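PDB 6INX: N-acetylglucosaminidase from Paenibacillus barengoltzii, which probably hydrolyses N-acetylglucosamine linkages in glycans as a family 18 glycoside hydrolase with a TIM barrel. Local coordinates for residues E172-L177 against G224-K229; Q192-H197 against D207-S212; F77-S82 against G119-P124. All blocks are in the same frame, centred on the assembly; numbering follows the deposited sequence.

Contact 1: E172-L177 against G224-K229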
ATOM      1  N   GLU A 172     -21.017  12.111   0.960  1.00 13.81           N
ATOM      2  CA  GLU A 172     -22.336  11.955   1.566  1.00 14.13           C
ATOM      3  C   GLU A 172     -22.223  11.720   3.069  1.00 15.13           C
ATOM      4  O   GLU A 172     -22.953  12.323   3.861  1.00 17.48           O
ATOM      5  CB  GLU A 172     -23.063  10.781   0.913  1.00 18.02           C
ATOM      6  CG  GLU A 172     -23.318  10.939  -0.579  1.00 23.27           C
ATOM      7  CD  GLU A 172     -24.169  12.152  -0.897  1.00 29.55           C
ATOM      8  OE1 GLU A 172     -23.780  12.933  -1.792  1.00 38.35           O
ATOM      9  OE2 GLU A 172     -25.220  12.332  -0.246  1.00 35.71           O
ATOM     10  N   VAL A 173     -21.316  10.825   3.465  1.00 13.79           N
ATOM     11  CA  VAL A 173     -21.119  10.478   4.873  1.00 14.65           C
ATOM     12  C   VAL A 173     -20.922  11.729   5.729  1.00 14.39           C
ATOM     13  O   VAL A 173     -21.508  11.866   6.813  1.00 13.49           O
ATOM     14  CB  VAL A 173     -19.920   9.521   4.994  1.00 13.67           C
ATOM     15  CG1 VAL A 173     -19.386   9.471   6.418  1.00 16.38           C
ATOM     16  CG2 VAL A 173     -20.287   8.122   4.472  1.00 14.65           C
ATOM     17  N   GLN A 174     -20.083  12.658   5.259  1.00 14.11           N
ATOM     18  CA  GLN A 174     -19.685  13.782   6.106  1.00 14.05           C
ATOM     19  C   GLN A 174     -20.869  14.649   6.508  1.00 14.32           C
ATOM     20  O   GLN A 174     -20.834  15.288   7.568  1.00 13.89           O
ATOM     21  CB  GLN A 174     -18.601  14.623   5.422  1.00 16.04           C
ATOM     22  CG  GLN A 174     -19.042  15.270   4.115  1.00 16.66           C
ATOM     23  CD  GLN A 174     -19.754  16.601   4.312  1.00 18.11           C
ATOM     24  OE1 GLN A 174     -19.644  17.230   5.362  1.00 18.56           O
ATOM     25  NE2 GLN A 174     -20.499  17.026   3.296  1.00 24.70           N
ATOM     26  N   ARG A 175     -21.923  14.678   5.684  1.00 14.52           N
ATOM     27  CA  ARG A 175     -23.058  15.558   5.944  1.00 16.14           C
ATOM     28  C   ARG A 175     -23.744  15.232   7.267  1.00 15.71           C
ATOM     29  O   ARG A 175     -24.339  16.118   7.892  1.00 16.78           O
ATOM     30  CB  ARG A 175     -24.032  15.466   4.764  1.00 19.09           C
ATOM     31  CG  ARG A 175     -25.492  15.324   5.115  1.00 29.63           C
ATOM     32  CD  ARG A 175     -26.314  15.069   3.851  1.00 31.22           C
ATOM     33  NE  ARG A 175     -27.724  14.829   4.152  1.00 34.55           N
ATOM     34  CZ  ARG A 175     -28.651  15.783   4.199  1.00 34.64           C
ATOM     35  NH1 ARG A 175     -28.320  17.046   3.964  1.00 36.57           N
ATOM     36  NH2 ARG A 175     -29.910  15.472   4.481  1.00 37.43           N
ATOM     37  N   TYR A 176     -23.648  13.986   7.727  1.00 14.78           N
ATOM     38  CA  TYR A 176     -24.342  13.551   8.933  1.00 13.50           C
ATOM     39  C   TYR A 176     -23.479  13.615  10.181  1.00 12.04           C
ATOM     40  O   TYR A 176     -23.968  13.306  11.272  1.00 14.70           O
ATOM     41  CB  TYR A 176     -24.870  12.127   8.740  1.00 13.26           C
ATOM     42  CG  TYR A 176     -25.697  12.042   7.494  1.00 14.74           C
ATOM     43  CD1 TYR A 176     -26.911  12.702   7.413  1.00 14.81           C
ATOM     44  CD2 TYR A 176     -25.241  11.356   6.377  1.00 15.79           C
ATOM     45  CE1 TYR A 176     -27.667  12.654   6.263  1.00 17.34           C
ATOM     46  CE2 TYR A 176     -25.995  11.302   5.219  1.00 16.96           C
ATOM     47  CZ  TYR A 176     -27.204  11.959   5.172  1.00 19.55           C
ATOM     48  OH  TYR A 176     -27.955  11.917   4.020  1.00 23.98           O
ATOM     49  N   LEU A 177     -22.229  14.055  10.062  1.00 10.88           N
ATOM     50  CA  LEU A 177     -21.260  13.955  11.143  1.00 11.38           C
ATOM     51  C   LEU A 177     -20.812  15.328  11.625  1.00 12.74           C
ATOM     52  O   LEU A 177     -20.646  16.258  10.826  1.00 14.08           O
ATOM     53  CB  LEU A 177     -20.024  13.205  10.668  1.00 10.82           C
ATOM     54  CG  LEU A 177     -20.306  11.823  10.090  1.00 13.68           C
ATOM     55  CD1 LEU A 177     -18.991  11.207   9.662  1.00 12.91           C
ATOM     56  CD2 LEU A 177     -21.046  10.958  11.112  1.00 10.67           C
ATOM     57  N   GLY A 224     -14.298  14.993  -0.563  1.00 15.71           N
ATOM     58  CA  GLY A 224     -15.413  15.854  -0.237  1.00 14.94           C
ATOM     59  C   GLY A 224     -15.668  16.119   1.235  1.00 15.12           C
ATOM     60  O   GLY A 224     -16.743  16.626   1.569  1.00 18.10           O
ATOM     61  N   VAL A 225     -14.726  15.821   2.120  1.00 14.79           N
ATOM     62  CA  VAL A 225     -14.866  16.131   3.542  1.00 12.86           C
ATOM     63  C   VAL A 225     -14.359  17.552   3.762  1.00 15.81           C
ATOM     64  O   VAL A 225     -13.201  17.839   3.421  1.00 14.87           O
ATOM     65  CB  VAL A 225     -14.104  15.141   4.426  1.00 12.79           C
ATOM     66  CG1 VAL A 225     -14.308  15.508   5.891  1.00 14.53           C
ATOM     67  CG2 VAL A 225     -14.552  13.711   4.143  1.00 14.40           C
ATOM     68  N   PRO A 226     -15.164  18.448   4.316  1.00 14.44           N
ATOM     69  CA  PRO A 226     -14.680  19.807   4.585  1.00 16.38           C
ATOM     70  C   PRO A 226     -13.531  19.786   5.580  1.00 17.99           C
ATOM     71  O   PRO A 226     -13.528  19.008   6.535  1.00 15.33           O
ATOM     72  CB  PRO A 226     -15.907  20.509   5.178  1.00 18.08           C
ATOM     73  CG  PRO A 226     -17.088  19.685   4.750  1.00 19.06           C
ATOM     74  CD  PRO A 226     -16.585  18.271   4.664  1.00 17.18           C
ATOM     75  N   LYS A 227     -12.548  20.665   5.358  1.00 17.17           N
ATOM     76  CA  LYS A 227     -11.397  20.719   6.256  1.00 16.61           C
ATOM     77  C   LYS A 227     -11.824  20.955   7.699  1.00 15.96           C
ATOM     78  O   LYS A 227     -11.235  20.392   8.631  1.00 18.00           O
ATOM     79  CB  LYS A 227     -10.455  21.835   5.815  1.00 19.76           C
ATOM     80  CG  LYS A 227      -9.685  21.497   4.576  1.00 26.39           C
ATOM     81  CD  LYS A 227      -8.441  22.340   4.512  1.00 27.87           C
ATOM     82  CE  LYS A 227      -7.292  21.514   4.031  1.00 32.24           C
ATOM     83  NZ  LYS A 227      -7.593  20.856   2.730  1.00 40.12           N
ATOM     84  N   GLU A 228     -12.833  21.801   7.909  1.00 19.61           N
ATOM     85  CA  GLU A 228     -13.268  22.122   9.264  1.00 19.95           C
ATOM     86  C   GLU A 228     -13.874  20.929   9.988  1.00 19.17           C
ATOM     87  O   GLU A 228     -14.153  21.032  11.190  1.00 22.01           O
ATOM     88  CB  GLU A 228     -14.250  23.299   9.249  1.00 26.46           C
ATOM     89  CG  GLU A 228     -15.582  22.992   8.596  1.00 25.64           C
ATOM     90  CD  GLU A 228     -15.624  23.397   7.130  1.00 29.54           C
ATOM     91  OE1 GLU A 228     -16.737  23.672   6.631  1.00 36.84           O
ATOM     92  OE2 GLU A 228     -14.552  23.443   6.477  1.00 26.13           O
ATOM     93  N   LYS A 229     -14.077  19.806   9.298  1.00 16.24           N
ATOM     94  CA  LYS A 229     -14.553  18.582   9.930  1.00 16.42           C
ATOM     95  C   LYS A 229     -13.477  17.521  10.110  1.00 16.22           C
ATOM     96  O   LYS A 229     -13.791  16.426  10.585  1.00 18.88           O
ATOM     97  CB  LYS A 229     -15.730  17.978   9.144  1.00 17.34           C
ATOM     98  CG  LYS A 229     -17.039  18.730   9.300  1.00 19.25           C
ATOM     99  CD  LYS A 229     -18.198  17.934   8.727  1.00 17.71           C
ATOM    100  CE  LYS A 229     -19.519  18.618   9.029  1.00 20.97           C
ATOM    101  NZ  LYS A 229     -20.678  17.859   8.488  1.00 21.14           N
TER

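Contact 2: Q192-H197 against D207-S212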
ATOM      1  N   GLN A 192       2.218  -5.294   6.892  1.00  9.13           N
ATOM      2  CA  GLN A 192       3.415  -5.123   6.079  1.00  8.90           C
ATOM      3  C   GLN A 192       4.667  -5.532   6.843  1.00  9.76           C
ATOM      4  O   GLN A 192       4.782  -5.316   8.053  1.00 10.26           O
ATOM      5  CB  GLN A 192       3.533  -3.689   5.513  1.00  9.98           C
ATOM      6  CG  GLN A 192       3.760  -2.617   6.558  1.00  9.64           C
ATOM      7  CD  GLN A 192       3.816  -1.242   5.933  1.00 10.00           C
ATOM      8  OE1 GLN A 192       2.792  -0.706   5.497  1.00 12.38           O
ATOM      9  NE2 GLN A 192       5.026  -0.673   5.852  1.00 10.73           N
ATOM     10  N   THR A 193       5.617  -6.101   6.099  1.00  9.28           N
ATOM     11  CA  THR A 193       6.903  -6.495   6.652  1.00 10.18           C
ATOM     12  C   THR A 193       7.984  -5.456   6.398  1.00 10.47           C
ATOM     13  O   THR A 193       9.115  -5.634   6.860  1.00 12.91           O
ATOM     14  CB  THR A 193       7.352  -7.835   6.067  1.00 12.50           C
ATOM     15  OG1 THR A 193       7.383  -7.730   4.642  1.00 12.47           O
ATOM     16  CG2 THR A 193       6.404  -8.957   6.461  1.00 13.80           C
ATOM     17  N   LEU A 194       7.664  -4.369   5.698  1.00  9.18           N
ATOM     18  CA  LEU A 194       8.610  -3.274   5.512  1.00 10.00           C
ATOM     19  C   LEU A 194       8.466  -2.292   6.668  1.00 10.58           C
ATOM     20  O   LEU A 194       7.350  -1.889   7.005  1.00 10.98           O
ATOM     21  CB  LEU A 194       8.301  -2.540   4.207  1.00 10.39           C
ATOM     22  CG  LEU A 194       9.407  -1.563   3.821  1.00 10.90           C
ATOM     23  CD1 LEU A 194      10.644  -2.316   3.362  1.00 13.56           C
ATOM     24  CD2 LEU A 194       8.917  -0.629   2.718  1.00 14.15           C
ATOM     25  N   THR A 195       9.589  -1.903   7.270  1.00 10.74           N
ATOM     26  CA  THR A 195       9.513  -0.934   8.347  1.00 10.43           C
ATOM     27  C   THR A 195       9.171   0.450   7.805  1.00 10.81           C
ATOM     28  O   THR A 195       9.398   0.779   6.630  1.00 10.91           O
ATOM     29  CB  THR A 195      10.828  -0.849   9.124  1.00 10.01           C
ATOM     30  OG1 THR A 195      11.866  -0.320   8.283  1.00 10.31           O
ATOM     31  CG2 THR A 195      11.259  -2.215   9.634  1.00 12.38           C
ATOM     32  N   GLY A 196       8.600   1.262   8.682  1.00  9.17           N
ATOM     33  CA  GLY A 196       8.314   2.642   8.353  1.00  8.51           C
ATOM     34  C   GLY A 196       7.578   3.291   9.507  1.00  9.86           C
ATOM     35  O   GLY A 196       7.391   2.688  10.559  1.00 12.20           O
ATOM     36  N   HIS A 197       7.160   4.528   9.280  1.00  9.74           N
ATOM     37  CA  HIS A 197       6.518   5.303  10.333  1.00  9.42           C
ATOM     38  C   HIS A 197       5.031   4.981  10.378  1.00 10.84           C
ATOM     39  O   HIS A 197       4.348   5.060   9.356  1.00 10.72           O
ATOM     40  CB  HIS A 197       6.684   6.783  10.011  1.00  8.80           C
ATOM     41  CG  HIS A 197       8.112   7.216   9.887  1.00 10.79           C
ATOM     42  ND1 HIS A 197       9.025   7.055  10.906  1.00 13.04           N
ATOM     43  CD2 HIS A 197       8.784   7.792   8.863  1.00 12.65           C
ATOM     44  CE1 HIS A 197      10.200   7.521  10.518  1.00 10.18           C
ATOM     45  NE2 HIS A 197      10.080   7.976   9.281  1.00 12.45           N
ATOM     46  N   ASP A 207      10.178   5.422   0.715  1.00 10.28           N
ATOM     47  CA  ASP A 207       9.202   4.497   1.287  1.00  9.71           C
ATOM     48  C   ASP A 207       8.308   3.960   0.171  1.00  9.29           C
ATOM     49  O   ASP A 207       7.694   4.741  -0.555  1.00 11.07           O
ATOM     50  CB  ASP A 207       8.345   5.246   2.311  1.00 10.77           C
ATOM     51  CG  ASP A 207       7.523   4.317   3.187  1.00 10.44           C
ATOM     52  OD1 ASP A 207       7.459   3.108   2.888  1.00 11.27           O
ATOM     53  OD2 ASP A 207       6.924   4.810   4.174  1.00 11.21           O
ATOM     54  N   LEU A 208       8.228   2.626   0.039  1.00 10.17           N
ATOM     55  CA  LEU A 208       7.321   2.044  -0.954  1.00 10.11           C
ATOM     56  C   LEU A 208       5.865   2.351  -0.633  1.00 10.84           C
ATOM     57  O   LEU A 208       5.020   2.377  -1.536  1.00 11.51           O
ATOM     58  CB  LEU A 208       7.506   0.523  -1.036  1.00 11.23           C
ATOM     59  CG  LEU A 208       8.844   0.027  -1.581  1.00 12.35           C
ATOM     60  CD1 LEU A 208       8.897  -1.498  -1.524  1.00 14.94           C
ATOM     61  CD2 LEU A 208       9.103   0.512  -2.998  1.00 13.15           C
ATOM     62  N   PHE A 209       5.551   2.581   0.638  1.00 10.08           N
ATOM     63  CA  PHE A 209       4.209   2.926   1.080  1.00 10.12           C
ATOM     64  C   PHE A 209       4.144   4.440   1.215  1.00  9.72           C
ATOM     65  O   PHE A 209       5.073   5.053   1.749  1.00 10.27           O
ATOM     66  CB  PHE A 209       3.923   2.225   2.408  1.00 10.86           C
ATOM     67  CG  PHE A 209       3.913   0.726   2.289  1.00 10.93           C
ATOM     68  CD1 PHE A 209       2.729   0.054   2.013  1.00 14.29           C
ATOM     69  CD2 PHE A 209       5.072  -0.005   2.426  1.00 12.54           C
ATOM     70  CE1 PHE A 209       2.717  -1.327   1.880  1.00 15.99           C
ATOM     71  CE2 PHE A 209       5.066  -1.394   2.291  1.00 12.75           C
ATOM     72  CZ  PHE A 209       3.880  -2.046   2.027  1.00 15.12           C
ATOM     73  N   ARG A 210       3.086   5.051   0.675  1.00 11.29           N
ATOM     74  CA  ARG A 210       3.072   6.494   0.451  1.00 11.27           C
ATOM     75  C   ARG A 210       2.122   7.263   1.367  1.00 12.10           C
ATOM     76  O   ARG A 210       1.971   8.474   1.194  1.00 11.99           O
ATOM     77  CB  ARG A 210       2.790   6.817  -1.021  1.00 11.12           C
ATOM     78  CG  ARG A 210       3.673   6.045  -2.014  1.00 10.95           C
ATOM     79  CD  ARG A 210       5.168   6.282  -1.800  1.00 11.06           C
ATOM     80  NE  ARG A 210       5.549   7.663  -2.056  1.00 11.32           N
ATOM     81  CZ  ARG A 210       6.636   8.240  -1.553  1.00 11.48           C
ATOM     82  NH1 ARG A 210       7.453   7.556  -0.760  1.00 12.30           N
ATOM     83  NH2 ARG A 210       6.886   9.514  -1.837  1.00 12.63           N
ATOM     84  N   ILE A 211       1.499   6.605   2.340  1.00 10.17           N
ATOM     85  CA  ILE A 211       0.523   7.263   3.203  1.00  9.66           C
ATOM     86  C   ILE A 211       1.220   8.051   4.315  1.00 12.23           C
ATOM     87  O   ILE A 211       2.372   7.798   4.677  1.00 10.98           O
ATOM     88  CB  ILE A 211      -0.483   6.231   3.755  1.00 10.56           C
ATOM     89  CG1 ILE A 211      -1.759   6.895   4.306  1.00 11.64           C
ATOM     90  CG2 ILE A 211       0.178   5.368   4.815  1.00 13.13           C
ATOM     91  CD1 ILE A 211      -2.538   7.739   3.304  1.00 12.49           C
ATOM     92  N   SER A 212       0.495   9.035   4.848  1.00 10.49           N
ATOM     93  CA  SER A 212       0.946   9.931   5.906  1.00  9.83           C
ATOM     94  C   SER A 212      -0.286  10.717   6.337  1.00 12.17           C
ATOM     95  O   SER A 212      -1.333  10.641   5.691  1.00 11.16           O
ATOM     96  CB  SER A 212       2.044  10.886   5.412  1.00  9.39           C
ATOM     97  OG  SER A 212       1.545  11.752   4.404  1.00 11.37           O
TER
HETATM   98  O   HOH W   1       7.032   1.474   5.008  1.00 11.28           O
HETATM   99  O   HOH W   2       7.462   5.846   6.664  1.00 14.22           O

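Contact 3: F77-S82 against G119-P124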
ATOM      1  N   PHE A  77     -21.378  -4.860  12.253  1.00  9.34           N
ATOM      2  CA  PHE A  77     -21.718  -3.626  11.548  1.00  9.85           C
ATOM      3  C   PHE A  77     -22.260  -3.893  10.154  1.00  9.40           C
ATOM      4  O   PHE A  77     -23.280  -3.321   9.764  1.00 10.44           O
ATOM      5  CB  PHE A  77     -20.480  -2.739  11.440  1.00  9.95           C
ATOM      6  CG  PHE A  77     -20.092  -2.070  12.716  1.00 12.27           C
ATOM      7  CD1 PHE A  77     -20.754  -0.935  13.149  1.00 13.91           C
ATOM      8  CD2 PHE A  77     -19.041  -2.561  13.474  1.00 12.95           C
ATOM      9  CE1 PHE A  77     -20.374  -0.302  14.329  1.00 17.31           C
ATOM     10  CE2 PHE A  77     -18.663  -1.942  14.653  1.00 15.98           C
ATOM     11  CZ  PHE A  77     -19.329  -0.810  15.078  1.00 17.62           C
ATOM     12  N   SER A  78     -21.557  -4.698   9.348  1.00 10.92           N
ATOM     13  CA  SER A  78     -22.065  -4.993   8.013  1.00  8.57           C
ATOM     14  C   SER A  78     -23.444  -5.639   8.096  1.00 10.05           C
ATOM     15  O   SER A  78     -24.339  -5.327   7.304  1.00 10.77           O
ATOM     16  CB  SER A  78     -21.082  -5.894   7.257  1.00 10.71           C
ATOM     17  OG  SER A  78     -21.553  -6.242   5.967  1.00 11.72           O
ATOM     18  N   GLU A  79     -23.627  -6.537   9.062  1.00  9.65           N
ATOM     19  CA  GLU A  79     -24.925  -7.180   9.274  1.00 10.23           C
ATOM     20  C   GLU A  79     -26.007  -6.155   9.606  1.00 12.01           C
ATOM     21  O   GLU A  79     -27.079  -6.134   8.980  1.00 11.71           O
ATOM     22  CB  GLU A  79     -24.792  -8.205  10.407  1.00 11.45           C
ATOM     23  CG  GLU A  79     -23.787  -9.346  10.142  1.00 12.24           C
ATOM     24  CD  GLU A  79     -22.393  -9.074  10.694  1.00 12.25           C
ATOM     25  OE1 GLU A  79     -21.927  -7.911  10.666  1.00 12.79           O
ATOM     26  OE2 GLU A  79     -21.757 -10.047  11.170  1.00 13.88           O
ATOM     27  N   ALA A  80     -25.739  -5.286  10.584  1.00 12.67           N
ATOM     28  CA  ALA A  80     -26.734  -4.289  10.978  1.00 10.62           C
ATOM     29  C   ALA A  80     -27.023  -3.319   9.841  1.00 11.77           C
ATOM     30  O   ALA A  80     -28.178  -2.957   9.601  1.00 12.55           O
ATOM     31  CB  ALA A  80     -26.252  -3.533  12.213  1.00 10.90           C
ATOM     32  N   ALA A  81     -25.983  -2.888   9.121  1.00  9.24           N
ATOM     33  CA  ALA A  81     -26.207  -1.902   8.074  1.00  9.22           C
ATOM     34  C   ALA A  81     -26.909  -2.477   6.855  1.00 10.09           C
ATOM     35  O   ALA A  81     -27.365  -1.699   6.010  1.00 11.03           O
ATOM     36  CB  ALA A  81     -24.875  -1.276   7.657  1.00 10.16           C
ATOM     37  N   SER A  82     -26.999  -3.801   6.739  1.00 11.27           N
ATOM     38  CA  SER A  82     -27.487  -4.454   5.532  1.00 11.94           C
ATOM     39  C   SER A  82     -29.003  -4.415   5.382  1.00 12.45           C
ATOM     40  O   SER A  82     -29.497  -4.722   4.291  1.00 13.55           O
ATOM     41  CB  SER A  82     -27.007  -5.912   5.480  1.00 13.62           C
ATOM     42  OG  SER A  82     -27.692  -6.715   6.427  1.00 14.18           O
ATOM     43  N   GLY A 119     -11.481  -9.752  10.663  1.00 11.26           N
ATOM     44  CA  GLY A 119     -12.215 -10.924  11.093  1.00 12.09           C
ATOM     45  C   GLY A 119     -13.679 -10.664  11.335  1.00 15.84           C
ATOM     46  O   GLY A 119     -14.288 -11.317  12.193  1.00 20.72           O
ATOM     47  N   ILE A 120     -14.261  -9.708  10.612  1.00 12.68           N
ATOM     48  CA  ILE A 120     -15.660  -9.338  10.745  1.00 11.82           C
ATOM     49  C   ILE A 120     -16.323  -9.520   9.384  1.00 11.33           C
ATOM     50  O   ILE A 120     -15.661  -9.675   8.358  1.00 12.70           O
ATOM     51  CB  ILE A 120     -15.836  -7.890  11.256  1.00 12.31           C
ATOM     52  CG1 ILE A 120     -15.245  -6.878  10.262  1.00 13.84           C
ATOM     53  CG2 ILE A 120     -15.191  -7.739  12.633  1.00 11.42           C
ATOM     54  CD1 ILE A 120     -15.617  -5.403  10.558  1.00 13.83           C
ATOM     55  N   ALA A 121     -17.648  -9.526   9.382  1.00 11.13           N
ATOM     56  CA  ALA A 121     -18.356  -9.602   8.114  1.00 10.28           C
ATOM     57  C   ALA A 121     -18.210  -8.310   7.314  1.00  9.93           C
ATOM     58  O   ALA A 121     -18.074  -7.209   7.871  1.00 10.64           O
ATOM     59  CB  ALA A 121     -19.835  -9.888   8.356  1.00 10.54           C
ATOM     60  N   ALA A 122     -18.250  -8.452   5.986  1.00  9.79           N
ATOM     61  CA  ALA A 122     -18.193  -7.306   5.092  1.00  8.82           C
ATOM     62  C   ALA A 122     -18.858  -7.664   3.778  1.00 11.68           C
ATOM     63  O   ALA A 122     -19.024  -8.840   3.434  1.00 13.78           O
ATOM     64  CB  ALA A 122     -16.757  -6.846   4.798  1.00 11.74           C
ATOM     65  N   SER A 123     -19.195  -6.624   3.022  1.00 11.01           N
ATOM     66  CA  SER A 123     -19.871  -6.791   1.744  1.00 12.90           C
ATOM     67  C   SER A 123     -19.606  -5.561   0.894  1.00 12.63           C
ATOM     68  O   SER A 123     -19.471  -4.460   1.434  1.00 11.31           O
ATOM     69  CB  SER A 123     -21.381  -6.946   1.969  1.00 14.90           C
ATOM     70  OG  SER A 123     -22.093  -6.788   0.746  1.00 15.00           O
ATOM     71  N   PRO A 124     -19.529  -5.705  -0.433  1.00 12.15           N
ATOM     72  CA  PRO A 124     -19.501  -4.503  -1.278  1.00 10.70           C
ATOM     73  C   PRO A 124     -20.680  -3.586  -1.034  1.00 11.81           C
ATOM     74  O   PRO A 124     -20.572  -2.383  -1.279  1.00 12.36           O
ATOM     75  CB  PRO A 124     -19.528  -5.060  -2.710  1.00 14.07           C
ATOM     76  CG  PRO A 124     -19.300  -6.512  -2.593  1.00 21.03           C
ATOM     77  CD  PRO A 124     -19.598  -6.953  -1.214  1.00 14.19           C
TER
HETATM   78  O   HOH W   3     -19.412  -6.444  10.217  1.00 10.73           O
HETATM   79  O   HOH W   4     -19.263  -9.296  11.876  1.00 11.32           O

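Contact 1: E172-L177 against G224-K229
Gln174 and Val225 mark the closest approach of the two backbones, 5.9 Å from CA to CA. Here the turn that follows helix 170-173 meets the loop leaving helix 213-222, which breaks from the helix in a Schellman motif at Gly224 and ends in the 3-10 segment 227-229. From that segment Lys229 reaches across with its chain extended beyond CG, and NZ donates to two main-chain carbonyls: Gln174 O at 2.7 Å and Leu177 O at 2.8 Å. The bond to Leu177 O runs nearly in line with C=O (163°). At Gln174 O the ammonium stands above the carbonyl plane, while Leu177 N comes to the same oxygen from the opposite face. A weak third bond joins NZ to Gln174 OE1 at 3.4 Å, the two side chains crossing at about a right angle. The bend of Gln174 at chi2 (85°) brings its CD to 3.6 Å from Pro226 CD. Beside these bonds Val173 and Leu177 pack on strand 153-159, and Val225 touches Phe220 of helix 213-222. The backbone of Lys229 bonds to Val180, so the lysine ties together the turns that lead into the neighbouring parallel barrel strands 179-183 and 230-235.

Contact 2: Q192-H197 against D207-S212
Gln192 lays its amide over one face of the Phe209 ring, within the long connection between strand 179-183 and helix 213-222 of the TIM barrel; in the opposing segment, Asp207 forms an Asx turn. The glutamine can be followed outward. Its CB sits 3.9 Å from Phe209 CZ. CG lies between the backbone N and the carbonyl carbon (chi1 67°), and from there the extended chain carries CD over the CD2-CE2 side of the ring. OE1 comes to rest above the ring centre, 3.5 Å from its plane, and NE2 is 3.5 Å from Phe209 CD2. Amide and ring planes are 30° apart, so the amide lies tilted over the face. NE2 also donates to Leu194 O at 2.9 Å in an almost straight bond (175°) lying in the amide plane, which holds the amide against rotation. Leu194 CD2 approaches the same ring at its edge, 3.9 Å from Phe209 CD2. Phe209 of the second subunit packs against this residue. An alanine at Phe209 would probably leave the Gln192 amide without its aromatic cover and open a gap beside Leu194 CD2 and at the subunit interface. The polar side of the contact centres on Asp207, whose OD2 forms a salt bridge with Arg188. In the Asx turn OD1 accepts from Phe209 N at 3.0 Å, met from above the carboxylate plane. Water 2 links His197 N to OD2, while water 1 donates to Thr195 O and, at 2.7 Å, to Asp207 OD1, taking a weak bond from Gln192 NE2.

Contact 3: F77-S82 against G119-P124
Water 3, lodged between Ser78, Glu79 and Ala121, is gripped by three groups: it accepts from Ser78 N at 2.9 Å and donates to Glu79 OE1 and, at 2.8 Å, to Ala121 O. Helix 77-81 is thereby joined through solvent to the extended loop that runs from strand 105-109 to helix 126-148. In family 18 enzymes the catalytic DxxDxDxE signature lies on and just beyond this strand, the fourth of the barrel. Water 4 makes a second bridge, donating to Glu79 OE2 at 2.7 Å and accepting from Ala121 N, so both carboxylate oxygens and both main-chain polar atoms of Ala121 take part. The bend of the Glu79 chain at chi2 (94°) directs CD back toward the loop, and its OE2 lies 3.4 Å from Ala121 CB; the methyl lies over one face of the carboxylate, the waters nearer its plane. Ser78 supplies further direct packing. Its CB is 3.3 Å from Ala121 O, and OG, anti to the backbone N (chi1 178°), lies 3.6 Å from Ala122 CA. That hydroxyl is hydrogen-bonded to OD1 of Asp126, whose other oxygen, OD2, takes the N-H of Ser123. Ser123 OG in turn caps Asp125 N in the turn leading into helix 126-148, and Asp126 thus bonds to both sides of the contact. Water and one aspartate therefore carry most of the polar linkage between helix and loop, and the Glu79 carboxylate, with both oxygens hydrated in an exposed side chain, probably stays ionised.

How the contacts relate
Along the chain contact 3 closes first, and contact 2 is nested inside the span closed by contact 1. Centres lie about 23 Å apart for contacts 1 and 3 and about 28 Å for each pair involving contact 2, and none of the three touch. All belong to the one TIM-barrel domain. Contact 1 joins turns that enter strands 179-183 and 230-235; contacts 2 and 3 involve connections that follow strands 64-70, 105-109 and 179-183, at the strand ends where TIM-barrel enzymes place their active sites. Contact 2 also lies against the second subunit, which contact 3 meets at Pro124 alone, whereas contact 1 stays within its own chain.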